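Local coordinates for L-glyceraldehyde 3-phosphate reductase (Clostridium beijerinckii, PDB 6HG6), which reduces aldehydes such as furfural, thereby detoxifying them, with NADPH as the hydride donor, at the NADPH dihydro-nicotinamide-adenine-dinucleotide phosphate site. Coordinates in Å, arbitrary orientation; residue numbers count along the deposited sequence, not the author numbering.

The NADPH dihydro-nicotinamide-adenine-dinucleotide phosphate site. Residues 31-33, 35, 61, 66, 138, 168-169, 193, 222-225, 231, 279, 296-300, 304, 307-308. With NDP (NADPH dihydro-nicotinamide-adenine-dinucleotide phosphate), chain B.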
loop_
_atom_site.group_PDB
_atom_site.type_symbol
_atom_site.label_atom_id
_atom_site.label_comp_id
_atom_site.label_asym_id
_atom_site.label_seq_id
_atom_site.Cartn_x
_atom_site.Cartn_y
_atom_site.Cartn_z
ATOM N N GLY A 31 3.653 4.671 1.783
ATOM C CA GLY A 31 2.614 5.293 0.948
ATOM C C GLY A 31 2.628 6.797 1.042
ATOM O O GLY A 31 2.921 7.331 2.139
ATOM N N LEU A 32 2.264 7.478 -0.051
ATOM C CA LEU A 32 2.299 8.954 -0.099
ATOM C C LEU A 32 0.880 9.538 -0.097
ATOM O O LEU A 32 0.705 10.716 -0.479
ATOM C CB LEU A 32 3.139 9.384 -1.310
ATOM C CG LEU A 32 4.647 9.337 -1.121
ATOM C CD1 LEU A 32 5.156 7.913 -1.141
ATOM C CD2 LEU A 32 5.314 10.123 -2.253
ATOM N N TRP A 33 -0.113 8.763 0.346
ATOM C CA TRP A 33 -1.527 9.224 0.432
ATOM C C TRP A 33 -1.621 10.528 1.211
ATOM O O TRP A 33 -2.378 11.429 0.766
ATOM C CB TRP A 33 -2.386 8.123 1.044
ATOM C CG TRP A 33 -3.836 8.459 1.096
ATOM C CD1 TRP A 33 -4.600 9.089 0.160
ATOM C CD2 TRP A 33 -4.730 8.057 2.141
ATOM N NE1 TRP A 33 -5.906 9.157 0.581
ATOM C CE2 TRP A 33 -6.011 8.538 1.794
ATOM C CE3 TRP A 33 -4.551 7.389 3.356
ATOM C CZ2 TRP A 33 -7.116 8.340 2.628
ATOM C CZ3 TRP A 33 -5.647 7.192 4.169
ATOM C CH2 TRP A 33 -6.909 7.642 3.794
ATOM N N ASN A 35 0.670 13.681 3.491
ATOM C CA ASN A 35 1.872 14.464 3.883
ATOM C C ASN A 35 2.804 14.700 2.688
ATOM O O ASN A 35 3.923 15.145 2.930
ATOM C CB ASN A 35 2.587 13.785 5.063
ATOM C CG ASN A 35 1.637 13.568 6.220
ATOM O OD1 ASN A 35 0.974 14.491 6.623
ATOM N ND2 ASN A 35 1.495 12.340 6.685
ATOM N N ASP A 61 4.415 3.885 -2.758
ATOM C CA ASP A 61 3.061 3.716 -3.338
ATOM C C ASP A 61 2.423 5.086 -3.519
ATOM O O ASP A 61 2.315 5.863 -2.562
ATOM C CB ASP A 61 2.200 2.822 -2.439
ATOM C CG ASP A 61 0.825 2.550 -3.000
ATOM O OD1 ASP A 61 0.720 1.793 -4.016
ATOM O OD2 ASP A 61 -0.121 3.231 -2.507
ATOM N N TYR A 66 -3.423 11.402 -5.184
ATOM C CA TYR A 66 -2.821 11.707 -3.865
ATOM C C TYR A 66 -2.354 13.149 -3.802
ATOM O O TYR A 66 -1.771 13.690 -4.789
ATOM C CB TYR A 66 -1.662 10.776 -3.533
ATOM C CG TYR A 66 -2.048 9.346 -3.302
ATOM C CD1 TYR A 66 -3.372 8.948 -3.226
ATOM C CD2 TYR A 66 -1.087 8.419 -2.939
ATOM C CE1 TYR A 66 -3.728 7.645 -2.909
ATOM C CE2 TYR A 66 -1.425 7.100 -2.667
ATOM C CZ TYR A 66 -2.754 6.701 -2.655
ATOM O OH TYR A 66 -3.122 5.385 -2.412
ATOM N N HIS A 138 -7.609 1.287 -9.523
ATOM C CA HIS A 138 -7.692 1.759 -8.124
ATOM C C HIS A 138 -8.914 1.216 -7.373
ATOM O O HIS A 138 -8.877 1.159 -6.143
ATOM C CB HIS A 138 -7.630 3.284 -8.135
ATOM C CG HIS A 138 -7.160 3.903 -6.865
ATOM N ND1 HIS A 138 -6.829 5.236 -6.810
ATOM C CD2 HIS A 138 -6.981 3.402 -5.621
ATOM C CE1 HIS A 138 -6.469 5.538 -5.584
ATOM N NE2 HIS A 138 -6.575 4.441 -4.829
ATOM N N SER A 168 -6.852 -2.850 -6.996
ATOM C CA SER A 168 -7.038 -2.359 -5.616
ATOM C C SER A 168 -8.508 -2.334 -5.263
ATOM O O SER A 168 -9.337 -1.990 -6.104
ATOM C CB SER A 168 -6.362 -1.007 -5.439
ATOM O OG SER A 168 -6.445 -0.568 -4.107
ATOM N N ASN A 169 -8.821 -2.690 -4.012
ATOM C CA ASN A 169 -10.195 -2.618 -3.503
ATOM C C ASN A 169 -11.104 -3.642 -4.199
ATOM O O ASN A 169 -12.358 -3.484 -4.102
ATOM C CB ASN A 169 -10.725 -1.187 -3.607
ATOM C CG ASN A 169 -9.902 -0.234 -2.766
ATOM O OD1 ASN A 169 -9.804 -0.421 -1.546
ATOM N ND2 ASN A 169 -9.350 0.799 -3.382
ATOM N N GLN A 193 -4.147 -4.545 -3.705
ATOM C CA GLN A 193 -3.994 -3.554 -2.627
ATOM C C GLN A 193 -5.360 -3.355 -1.989
ATOM O O GLN A 193 -6.281 -2.901 -2.661
ATOM C CB GLN A 193 -3.384 -2.247 -3.101
ATOM C CG GLN A 193 -3.250 -1.241 -1.982
ATOM C CD GLN A 193 -2.399 -0.069 -2.395
ATOM O OE1 GLN A 193 -1.366 -0.218 -3.061
ATOM N NE2 GLN A 193 -2.855 1.091 -2.002
ATOM N N PHE A 222 -3.482 -1.798 3.234
ATOM C CA PHE A 222 -3.366 -0.382 3.628
ATOM C C PHE A 222 -4.297 -0.044 4.779
ATOM O O PHE A 222 -5.206 -0.840 5.132
ATOM C CB PHE A 222 -3.534 0.494 2.416
ATOM C CG PHE A 222 -4.915 0.567 1.852
ATOM C CD1 PHE A 222 -5.814 1.502 2.327
ATOM C CD2 PHE A 222 -5.238 -0.166 0.721
ATOM C CE1 PHE A 222 -7.066 1.629 1.735
ATOM C CE2 PHE A 222 -6.482 -0.008 0.114
ATOM C CZ PHE A 222 -7.397 0.863 0.627
ATOM N N SER A 223 -4.060 1.130 5.368
ATOM C CA SER A 223 -4.760 1.649 6.561
ATOM C C SER A 223 -4.699 0.636 7.701
ATOM O O SER A 223 -5.710 0.403 8.363
ATOM C CB SER A 223 -6.187 1.976 6.259
ATOM O OG SER A 223 -6.791 2.515 7.411
ATOM N N PRO A 224 -3.526 0.021 7.973
ATOM C CA PRO A 224 -3.412 -0.940 9.078
ATOM C C PRO A 224 -3.637 -0.338 10.474
ATOM O O PRO A 224 -3.842 -1.115 11.410
ATOM C CB PRO A 224 -1.946 -1.377 8.996
ATOM C CG PRO A 224 -1.259 -0.189 8.332
ATOM C CD PRO A 224 -2.249 0.230 7.279
ATOM N N LEU A 225 -3.540 0.999 10.624
ATOM C CA LEU A 225 -3.711 1.649 11.945
ATOM C C LEU A 225 -5.121 2.203 12.099
ATOM O O LEU A 225 -5.381 2.815 13.148
ATOM C CB LEU A 225 -2.618 2.689 12.195
ATOM C CG LEU A 225 -1.201 2.151 12.013
ATOM C CD1 LEU A 225 -0.151 3.232 12.223
ATOM C CD2 LEU A 225 -0.944 0.955 12.910
ATOM N N THR A 231 -3.280 3.178 17.482
ATOM C CA THR A 231 -2.069 3.932 17.919
ATOM C C THR A 231 -2.264 4.384 19.370
ATOM O O THR A 231 -3.287 4.005 19.970
ATOM C CB THR A 231 -1.793 5.159 17.032
ATOM O OG1 THR A 231 -2.756 6.177 17.311
ATOM C CG2 THR A 231 -1.808 4.842 15.548
ATOM N N ALA A 279 0.404 0.438 17.737
ATOM C CA ALA A 279 0.680 0.630 16.297
ATOM C C ALA A 279 1.560 -0.508 15.792
ATOM O O ALA A 279 1.256 -1.087 14.714
ATOM C CB ALA A 279 1.354 1.956 16.031
ATOM N N LEU A 296 1.299 -1.391 4.078
ATOM C CA LEU A 296 1.559 -0.048 3.560
ATOM C C LEU A 296 1.315 0.959 4.667
ATOM O O LEU A 296 0.187 0.997 5.229
ATOM C CB LEU A 296 0.626 -0.014 2.346
ATOM C CG LEU A 296 0.798 1.054 1.318
ATOM C CD1 LEU A 296 2.235 1.382 0.978
ATOM C CD2 LEU A 296 -0.023 0.667 0.122
ATOM N N ILE A 297 2.375 1.645 5.113
ATOM C CA ILE A 297 2.317 2.684 6.176
ATOM C C ILE A 297 2.404 4.091 5.577
ATOM O O ILE A 297 2.902 4.266 4.463
ATOM C CB ILE A 297 3.439 2.546 7.227
ATOM C CG1 ILE A 297 4.822 2.880 6.638
ATOM C CG2 ILE A 297 3.388 1.164 7.843
ATOM C CD1 ILE A 297 5.948 3.063 7.632
ATOM N N GLY A 298 2.005 5.059 6.384
ATOM C CA GLY A 298 2.208 6.489 6.126
ATOM C C GLY A 298 3.016 7.038 7.265
ATOM O O GLY A 298 3.133 6.355 8.285
ATOM N N ALA A 299 3.529 8.244 7.138
ATOM C CA ALA A 299 4.240 8.940 8.217
ATOM C C ALA A 299 4.230 10.441 7.967
ATOM O O ALA A 299 4.201 10.829 6.807
ATOM C CB ALA A 299 5.648 8.441 8.298
ATOM N N SER A 300 4.215 11.233 9.039
ATOM C CA SER A 300 4.401 12.706 9.002
ATOM C C SER A 300 5.831 13.023 9.442
ATOM O O SER A 300 6.323 14.126 9.162
ATOM C CB SER A 300 3.374 13.444 9.858
ATOM O OG SER A 300 3.347 12.937 11.178
ATOM N N GLN A 304 8.447 7.897 12.975
ATOM C CA GLN A 304 7.363 6.903 12.799
ATOM C C GLN A 304 7.845 5.771 11.907
ATOM O O GLN A 304 7.499 4.623 12.184
ATOM C CB GLN A 304 6.086 7.521 12.260
ATOM C CG GLN A 304 5.486 8.475 13.282
ATOM C CD GLN A 304 4.403 9.331 12.683
ATOM O OE1 GLN A 304 4.371 9.539 11.474
ATOM N NE2 GLN A 304 3.568 9.891 13.550
ATOM N N GLU A 307 10.338 3.608 14.115
ATOM C CA GLU A 307 9.599 2.728 15.071
ATOM C C GLU A 307 8.929 1.582 14.294
ATOM O O GLU A 307 8.905 0.450 14.755
ATOM C CB GLU A 307 8.518 3.514 15.825
ATOM C CG GLU A 307 7.484 2.622 16.528
ATOM C CD GLU A 307 6.568 3.289 17.558
ATOM O OE1 GLU A 307 7.109 3.925 18.537
ATOM O OE2 GLU A 307 5.295 3.170 17.383
ATOM N N ASN A 308 8.334 1.864 13.169
ATOM C CA ASN A 308 7.466 0.863 12.515
ATOM C C ASN A 308 8.287 -0.262 11.887
ATOM O O ASN A 308 7.734 -1.344 11.783
ATOM C CB ASN A 308 6.583 1.476 11.434
ATOM C CG ASN A 308 5.483 2.365 11.961
ATOM O OD1 ASN A 308 5.270 2.450 13.182
ATOM N ND2 ASN A 308 4.814 3.044 11.024
HETATM P PA NDP B . -1.580 3.913 8.348
HETATM O O1A NDP B . -2.832 3.202 8.741
HETATM O O2A NDP B . -0.207 3.335 8.473
HETATM O O5B NDP B . -1.583 5.396 8.971
HETATM C C5B NDP B . -0.447 6.270 8.735
HETATM C C4B NDP B . -0.482 7.411 9.718
HETATM O O4B NDP B . -0.513 6.852 11.057
HETATM C C3B NDP B . 0.718 8.368 9.710
HETATM O O3B NDP B . 0.579 9.449 8.791
HETATM C C2B NDP B . 0.712 8.859 11.152
HETATM O O2B NDP B . -0.309 9.847 11.254
HETATM C C1B NDP B . 0.307 7.605 11.918
HETATM N N9A NDP B . 1.400 6.735 12.333
HETATM C C8A NDP B . 2.240 6.004 11.528
HETATM N N7A NDP B . 3.093 5.267 12.196
HETATM C C5A NDP B . 2.798 5.523 13.527
HETATM C C6A NDP B . 3.351 5.043 14.731
HETATM N N6A NDP B . 4.354 4.171 14.783
HETATM N N1A NDP B . 2.815 5.495 15.894
HETATM C C2A NDP B . 1.803 6.372 15.832
HETATM N N3A NDP B . 1.199 6.886 14.761
HETATM C C4A NDP B . 1.747 6.417 13.625
HETATM O O3 NDP B . -1.684 4.224 6.764
HETATM P PN NDP B . -2.540 5.223 5.852
HETATM O O1N NDP B . -1.828 6.534 5.849
HETATM O O2N NDP B . -3.995 5.165 6.190
HETATM O O5D NDP B . -2.341 4.519 4.414
HETATM C C5D NDP B . -1.001 4.098 4.050
HETATM C C4D NDP B . -0.887 4.059 2.545
HETATM O O4D NDP B . -1.833 3.110 2.022
HETATM C C3D NDP B . -1.239 5.343 1.798
HETATM O O3D NDP B . -0.169 6.274 1.872
HETATM C C2D NDP B . -1.486 4.775 0.395
HETATM O O2D NDP B . -0.265 4.544 -0.257
HETATM C C1D NDP B . -2.199 3.460 0.696
HETATM N N1N NDP B . -3.676 3.585 0.615
HETATM C C2N NDP B . -4.355 2.972 -0.409
HETATM C C3N NDP B . -5.659 3.262 -0.705
HETATM C C7N NDP B . -6.327 2.549 -1.851
HETATM O O7N NDP B . -5.678 1.790 -2.595
HETATM N N7N NDP B . -7.624 2.793 -2.036
HETATM C C4N NDP B . -6.350 4.289 0.151
HETATM C C5N NDP B . -5.593 4.729 1.342
HETATM C C6N NDP B . -4.364 4.317 1.564
HETATM P P2B NDP B . -0.081 11.038 12.324
HETATM O O1X NDP B . 1.383 11.336 12.580
HETATM O O2X NDP B . -0.800 12.227 11.707
HETATM O O3X NDP B . -0.789 10.496 13.557
HETATM O O HOH W 1 3.116 4.377 18.479
HETATM O O HOH W 2 -0.717 11.822 8.673
#
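Phe222 lies flat beneath the dihydronicotinamide ring of NADPH, planes 6° apart and centroids separated by 3.4 Å, its CG held in the crowded position between backbone N and carbonyl carbon (chi1 71°). At the C5N rim Trp33 turns its indole face to the nicotinamide edge, planes 62° apart, while its own rim points toward the nicotinamide-side phosphate PN. This is the cofactor cleft of an aldo-keto reductase TIM barrel, and Tyr66, Asp61 and His138 belong to the family's catalytic tetrad. Tyr66, the proton donor, holds its OH over the nicotinamide face opposite Phe222, near C2N, and His138 turns its imidazole edge to the carboxamide. Ser168 OG lies within hydrogen-bonding reach of the carboxamide O7N (2.9 Å) and of Gln193 O, met from above its carbonyl plane; its one hydrogen serves one at a time. At the nicotinamide ribose, the 2'-hydroxyl O2D donates to the anti lone pair of Asp61 OD2 (2.6 Å), and the backbone N of Trp33 donates to O3D.

At the adenine end, Leu225 CD1 sits over one face of the imidazole ring and Gln304 CD over the other. The extended Gln304 chain continues to the 2'-phosphate, where NE2 reaches O1X at 2.8 Å in its own amide plane. Ser300 OG also grips O1X, and Ser300 N donates to Gln304 OE1, fixing that amide's rotation; these contacts would favour NADPH over NADH. Asn308 reads the adenine edge with both amide atoms: ND2 donates to N7A at 3.0 Å, and OD1 takes N6A on an in-plane lone pair. Glu307 OE2 accepts from the same amino group, N6A, at 2.9 Å, met from above its carboxylate plane. The cofactor is partly occupied.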